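Local structure of D-ribose pyranase (Bacillus subtilis, 1OGE) at residues I24-A29 with A110-G115; A75-N80 with P119-I124. The protein probably catalyses the interconversion of the beta-pyran and beta-furan forms of D-ribose, working as a homodecamer built from two pentamers. All coordinates share one frame; numbering follows the deposited sequence.

Both contacts end at the ribose ring of the bound 5-O-phosphono-beta-D-ribofuranose, and their centres lie about 13 Å apart. Contact 1 pairs two parallel strands and delivers Asp-28 to the sugar hydroxyls; contact 2 joins the loop 119-122, which runs into strand 123-127, to the helix junction at Asn-77, and Tyr-120 N of that loop also bonds the sugar atom O3. The two meet in one sheet, where strand 23-27 runs beside strand 123-127 and Ile-26 N lies 3.0 Å from Cys-123 O, a probable hydrogen bond. Nearer the ligand, Asp-28 OD1 comes within 3.4 Å of Ala-121 N. His-98 and, from a neighbouring subunit, His-20, the inferred proton donor, add further bonds to the ligand.

Contact 1. Residues I24-A29 with A110-G115; sequences IVIADA and AVIRTG. With RP5 (5-O-phosphono-beta-D-ribofuranose), chain G.
Val-25 and Ile-112 lie on parallel strands joined by a regular ladder: Val-25 N donates to Ala-110 O, Ile-112 N to Val-25 O, and Ala-27 N to Ile-112 O at 2.7 Å, nearly straight at 171°. Packing is closest along this ladder. On one face Ile-24 CD1 meets Ile-112 CD1 at 3.9 Å, and Ile-26 CG2 touches Thr-114 CG2; on the other, Ala-27 CB rests against Val-111 CG1. At the ladder's end Ala-27 O takes two donors from one residue, arriving from opposite faces of its plane: Thr-114 N at 2.9 Å and Thr-114 OG1 at 2.7 Å, the hydroxyl tucked between backbone N and carbonyl carbon (chi1 62°).

Beyond Ala-27 the two segments are joined more loosely, through one long side chain and a water. Arg-113 stays extended from CG to NE and brings its guanidinium edge side-on to Ala-29 O, with NH2 at 3.0 Å on a lone pair and NE at 3.2 Å. Water 1 donates to Asp-28 O and accepts weakly from Arg-113 NE. Arg-113 NH1 forms a salt bridge to Asp-41 OD1 and donates to Leu-7 O of a neighbouring subunit. A methionine here would probably leave Ala-29 O without this double grip and Asp-41 without its salt-bridge mate. Asp-28 turns its carboxylate to the sugar, OD2 accepting from O2 at 2.6 Å and OD1 from O3.

In the mixed sheet 111-113 lies between 39-41, the strand of Asp-41, and 23-27, whose other neighbour is antiparallel 123-127; helix 51-61 packs on Ile-24 and Ile-26, and helix 9-17 on Ile-24 and Ile-112.

Contact 2. Residues A75-N80 with P119-I124; sequences ASNQEN and PYANCI. With RP5 (5-O-phosphono-beta-D-ribofuranose), chain G.
Asn-77 makes the one hydrogen bond between 75-80 and 119-124: its ND2 reaches Pro-119 O at 2.9 Å, with an N-H...O angle of 162°. The acceptor lies in the amide plane, although the donor stands 25° off the carbonyl plane. CG lies roughly opposite the backbone N (chi1 -151°), which carries the amide across to Pro-119 O. The other end of the same amide works within its own segment. The weak bond from Asn-80 N to Asn-77 OD1 is the capping bond of helix 78-87, just where helix 72-76 has ended; Asn-80 ND2 adds a second donor at 2.8 Å.

The loop 119-122, whose Tyr-120, Ala-121 and Asn-122 belong to the substrate-binding site, makes an inverse gamma turn centred on Ala-121, and strand 123-127 follows.

Van der Waals contacts complete the junction. Ser-76 CB approaches Tyr-120 CD1 obliquely at 3.8 Å and lies 4.2 Å from Pro-119 CB, while Ala-121 CB comes to 4.1 Å from Asn-77 ND2.

On the ligand side, Tyr-120 N donates to sugar O3 at 2.9 Å, and ligand C5 lies over one face of the phenol ring. Tyr-120 OH is 2.7 Å from phosphate O3X, and His-98 packs edge-to-face with the ring.

Contact 1. Residues I24-A29 with A110-G115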
# COMPACT_ATOMS: atom_id res chain seq x y z
N ILE A 24 -24.06 5.04 10.53
CA ILE A 24 -23.99 4.10 9.41
C ILE A 24 -25.24 4.38 8.59
O ILE A 24 -26.24 4.86 9.12
CB ILE A 24 -23.96 2.60 9.86
CG1 ILE A 24 -25.31 2.18 10.44
CG2 ILE A 24 -22.85 2.39 10.88
CD1 ILE A 24 -25.40 0.68 10.66
N VAL A 25 -25.19 4.08 7.30
CA VAL A 25 -26.32 4.33 6.41
C VAL A 25 -26.85 3.05 5.76
O VAL A 25 -26.09 2.15 5.42
CB VAL A 25 -25.91 5.31 5.27
CG1 VAL A 25 -27.09 5.58 4.34
CG2 VAL A 25 -25.38 6.61 5.87
N ILE A 26 -28.17 2.98 5.61
CA ILE A 26 -28.83 1.86 4.95
C ILE A 26 -29.41 2.55 3.74
O ILE A 26 -30.22 3.47 3.87
CB ILE A 26 -29.96 1.26 5.80
CG1 ILE A 26 -29.39 0.68 7.09
CG2 ILE A 26 -30.66 0.16 5.00
CD1 ILE A 26 -30.46 0.13 8.03
N ALA A 27 -29.01 2.11 2.56
CA ALA A 27 -29.46 2.76 1.35
C ALA A 27 -30.23 1.88 0.39
O ALA A 27 -30.14 0.65 0.45
CB ALA A 27 -28.25 3.34 0.62
N ASP A 28 -31.00 2.53 -0.48
CA ASP A 28 -31.73 1.81 -1.50
C ASP A 28 -30.69 1.60 -2.60
O ASP A 28 -29.56 2.05 -2.47
CB ASP A 28 -32.93 2.65 -1.99
CG ASP A 28 -32.53 4.03 -2.49
OD1 ASP A 28 -33.22 5.01 -2.12
OD2 ASP A 28 -31.55 4.14 -3.26
N ALA A 29 -31.07 0.92 -3.68
CA ALA A 29 -30.12 0.64 -4.75
C ALA A 29 -29.58 1.85 -5.52
O ALA A 29 -28.62 1.72 -6.28
CB ALA A 29 -30.75 -0.35 -5.73
N ALA A 110 -19.96 3.84 7.09
CA ALA A 110 -20.21 2.93 5.98
C ALA A 110 -21.62 3.10 5.45
O ALA A 110 -22.50 3.65 6.12
CB ALA A 110 -20.00 1.48 6.43
N VAL A 111 -21.82 2.63 4.23
CA VAL A 111 -23.12 2.68 3.59
C VAL A 111 -23.45 1.24 3.26
O VAL A 111 -22.63 0.53 2.66
CB VAL A 111 -23.10 3.53 2.30
CG1 VAL A 111 -24.46 3.45 1.61
CG2 VAL A 111 -22.78 4.98 2.63
N ILE A 112 -24.63 0.80 3.67
CA ILE A 112 -25.08 -0.56 3.41
C ILE A 112 -26.08 -0.46 2.28
O ILE A 112 -27.13 0.16 2.42
CB ILE A 112 -25.72 -1.16 4.67
CG1 ILE A 112 -24.72 -1.09 5.82
CG2 ILE A 112 -26.14 -2.60 4.43
CD1 ILE A 112 -25.35 -1.16 7.20
N ARG A 113 -25.75 -1.05 1.14
CA ARG A 113 -26.63 -0.99 -0.02
C ARG A 113 -27.55 -2.20 -0.04
O ARG A 113 -27.08 -3.33 -0.04
CB ARG A 113 -25.80 -0.94 -1.31
CG ARG A 113 -26.63 -0.68 -2.57
CD ARG A 113 -25.76 -0.67 -3.83
NE ARG A 113 -26.52 -0.36 -5.04
CZ ARG A 113 -26.49 -1.09 -6.15
NH1 ARG A 113 -25.73 -2.17 -6.22
NH2 ARG A 113 -27.21 -0.72 -7.21
N THR A 114 -28.86 -1.95 -0.04
CA THR A 114 -29.84 -3.03 -0.09
C THR A 114 -30.33 -3.12 -1.53
O THR A 114 -29.87 -2.36 -2.39
CB THR A 114 -31.07 -2.74 0.81
OG1 THR A 114 -31.73 -1.55 0.36
CG2 THR A 114 -30.63 -2.54 2.26
N GLY A 115 -31.24 -4.05 -1.81
CA GLY A 115 -31.75 -4.19 -3.16
C GLY A 115 -33.05 -3.42 -3.32
O GLY A 115 -33.77 -3.60 -4.30
C1 RP5 G . -30.91 8.60 -4.74
O4 RP5 G . -31.83 9.17 -5.64
C2 RP5 G . -31.69 7.56 -3.94
O2 RP5 G . -31.76 6.35 -4.68
C3 RP5 G . -33.08 8.19 -3.88
O3 RP5 G . -34.02 7.14 -3.74
C4 RP5 G . -33.16 8.96 -5.21
C5 RP5 G . -33.91 10.30 -5.05
O5 RP5 G . -33.96 11.02 -6.30
P' RP5 G . -35.18 10.66 -7.25
O1X RP5 G . -35.11 11.48 -8.47
O2X RP5 G . -35.10 9.17 -7.63
O3X RP5 G . -36.51 10.92 -6.53
O1 RP5 G . -30.46 9.68 -3.95
O HOH W 1 -26.84 2.54 -3.77

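Contact 2. Residues A75-N80 with P119-I124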
# COMPACT_ATOMS: atom_id res chain seq x y z
N ALA A 75 -43.88 11.19 1.90
CA ALA A 75 -44.80 11.31 0.78
C ALA A 75 -44.58 10.28 -0.31
O ALA A 75 -45.50 9.57 -0.70
CB ALA A 75 -44.71 12.72 0.20
N SER A 76 -43.34 10.20 -0.80
CA SER A 76 -42.99 9.28 -1.87
C SER A 76 -42.93 7.81 -1.47
O SER A 76 -43.07 6.93 -2.32
CB SER A 76 -41.64 9.69 -2.47
OG SER A 76 -41.65 11.05 -2.86
N ASN A 77 -42.72 7.53 -0.19
CA ASN A 77 -42.62 6.14 0.27
C ASN A 77 -43.30 5.96 1.62
O ASN A 77 -42.63 5.80 2.65
CB ASN A 77 -41.15 5.74 0.37
CG ASN A 77 -40.94 4.26 0.14
OD1 ASN A 77 -41.65 3.42 0.69
ND2 ASN A 77 -39.95 3.94 -0.69
N GLN A 78 -44.63 5.98 1.62
CA GLN A 78 -45.42 5.84 2.84
C GLN A 78 -45.24 4.53 3.59
O GLN A 78 -45.20 4.51 4.82
CB GLN A 78 -46.90 6.04 2.51
CG GLN A 78 -47.84 5.95 3.71
CD GLN A 78 -47.54 6.99 4.78
OE1 GLN A 78 -47.55 8.19 4.51
NE2 GLN A 78 -47.29 6.53 6.00
N GLU A 79 -45.14 3.42 2.86
CA GLU A 79 -45.00 2.13 3.51
C GLU A 79 -43.71 2.00 4.31
O GLU A 79 -43.73 1.55 5.46
CB GLU A 79 -45.11 1.00 2.48
CG GLU A 79 -45.19 -0.39 3.11
CD GLU A 79 -46.04 -1.36 2.30
OE1 GLU A 79 -45.75 -1.57 1.11
OE2 GLU A 79 -47.01 -1.91 2.87
N ASN A 80 -42.58 2.39 3.72
CA ASN A 80 -41.30 2.30 4.41
C ASN A 80 -41.14 3.37 5.49
O ASN A 80 -40.49 3.15 6.51
CB ASN A 80 -40.15 2.39 3.42
CG ASN A 80 -39.99 1.12 2.60
OD1 ASN A 80 -39.80 0.04 3.15
ND2 ASN A 80 -40.05 1.25 1.28
N PRO A 119 -38.18 4.87 -4.00
CA PRO A 119 -37.72 6.24 -3.70
C PRO A 119 -37.48 6.57 -2.24
O PRO A 119 -38.28 6.23 -1.36
CB PRO A 119 -38.83 7.10 -4.30
CG PRO A 119 -39.32 6.28 -5.44
CD PRO A 119 -39.39 4.90 -4.84
N TYR A 120 -36.36 7.25 -2.00
CA TYR A 120 -35.96 7.70 -0.67
C TYR A 120 -35.98 6.66 0.45
O TYR A 120 -36.19 7.00 1.62
CB TYR A 120 -36.81 8.92 -0.28
CG TYR A 120 -36.90 9.94 -1.40
CD1 TYR A 120 -37.85 9.83 -2.41
CD2 TYR A 120 -35.99 11.00 -1.46
CE1 TYR A 120 -37.90 10.74 -3.46
CE2 TYR A 120 -36.02 11.91 -2.52
CZ TYR A 120 -36.98 11.78 -3.51
OH TYR A 120 -37.02 12.68 -4.55
N ALA A 121 -35.76 5.40 0.09
CA ALA A 121 -35.71 4.35 1.09
C ALA A 121 -34.28 4.31 1.63
O ALA A 121 -33.53 3.38 1.35
CB ALA A 121 -36.08 3.00 0.46
N ASN A 122 -33.93 5.35 2.39
CA ASN A 122 -32.60 5.47 2.99
C ASN A 122 -32.72 6.03 4.40
O ASN A 122 -33.65 6.79 4.70
CB ASN A 122 -31.70 6.42 2.19
CG ASN A 122 -31.69 6.13 0.70
OD1 ASN A 122 -32.48 6.69 -0.06
ND2 ASN A 122 -30.79 5.24 0.27
N CYS A 123 -31.78 5.67 5.27
CA CYS A 123 -31.79 6.21 6.63
C CYS A 123 -30.42 6.09 7.28
O CYS A 123 -29.62 5.22 6.93
CB CYS A 123 -32.84 5.50 7.50
SG CYS A 123 -32.40 3.85 8.05
N ILE A 124 -30.16 6.99 8.21
CA ILE A 124 -28.90 7.03 8.95
C ILE A 124 -29.17 6.60 10.39
O ILE A 124 -30.01 7.20 11.07
CB ILE A 124 -28.30 8.46 8.96
CG1 ILE A 124 -27.76 8.81 7.57
CG2 ILE A 124 -27.21 8.57 10.02
CD1 ILE A 124 -27.21 10.23 7.47
C1 RP5 G . -30.91 8.60 -4.74
O4 RP5 G . -31.83 9.17 -5.64
C2 RP5 G . -31.69 7.56 -3.94
O2 RP5 G . -31.76 6.35 -4.68
C3 RP5 G . -33.08 8.19 -3.88
O3 RP5 G . -34.02 7.14 -3.74
C4 RP5 G . -33.16 8.96 -5.21
C5 RP5 G . -33.91 10.30 -5.05
O5 RP5 G . -33.96 11.02 -6.30
P' RP5 G . -35.18 10.66 -7.25
O1X RP5 G . -35.11 11.48 -8.47
O2X RP5 G . -35.10 9.17 -7.63
O3X RP5 G . -36.51 10.92 -6.53
O1 RP5 G . -30.46 9.68 -3.95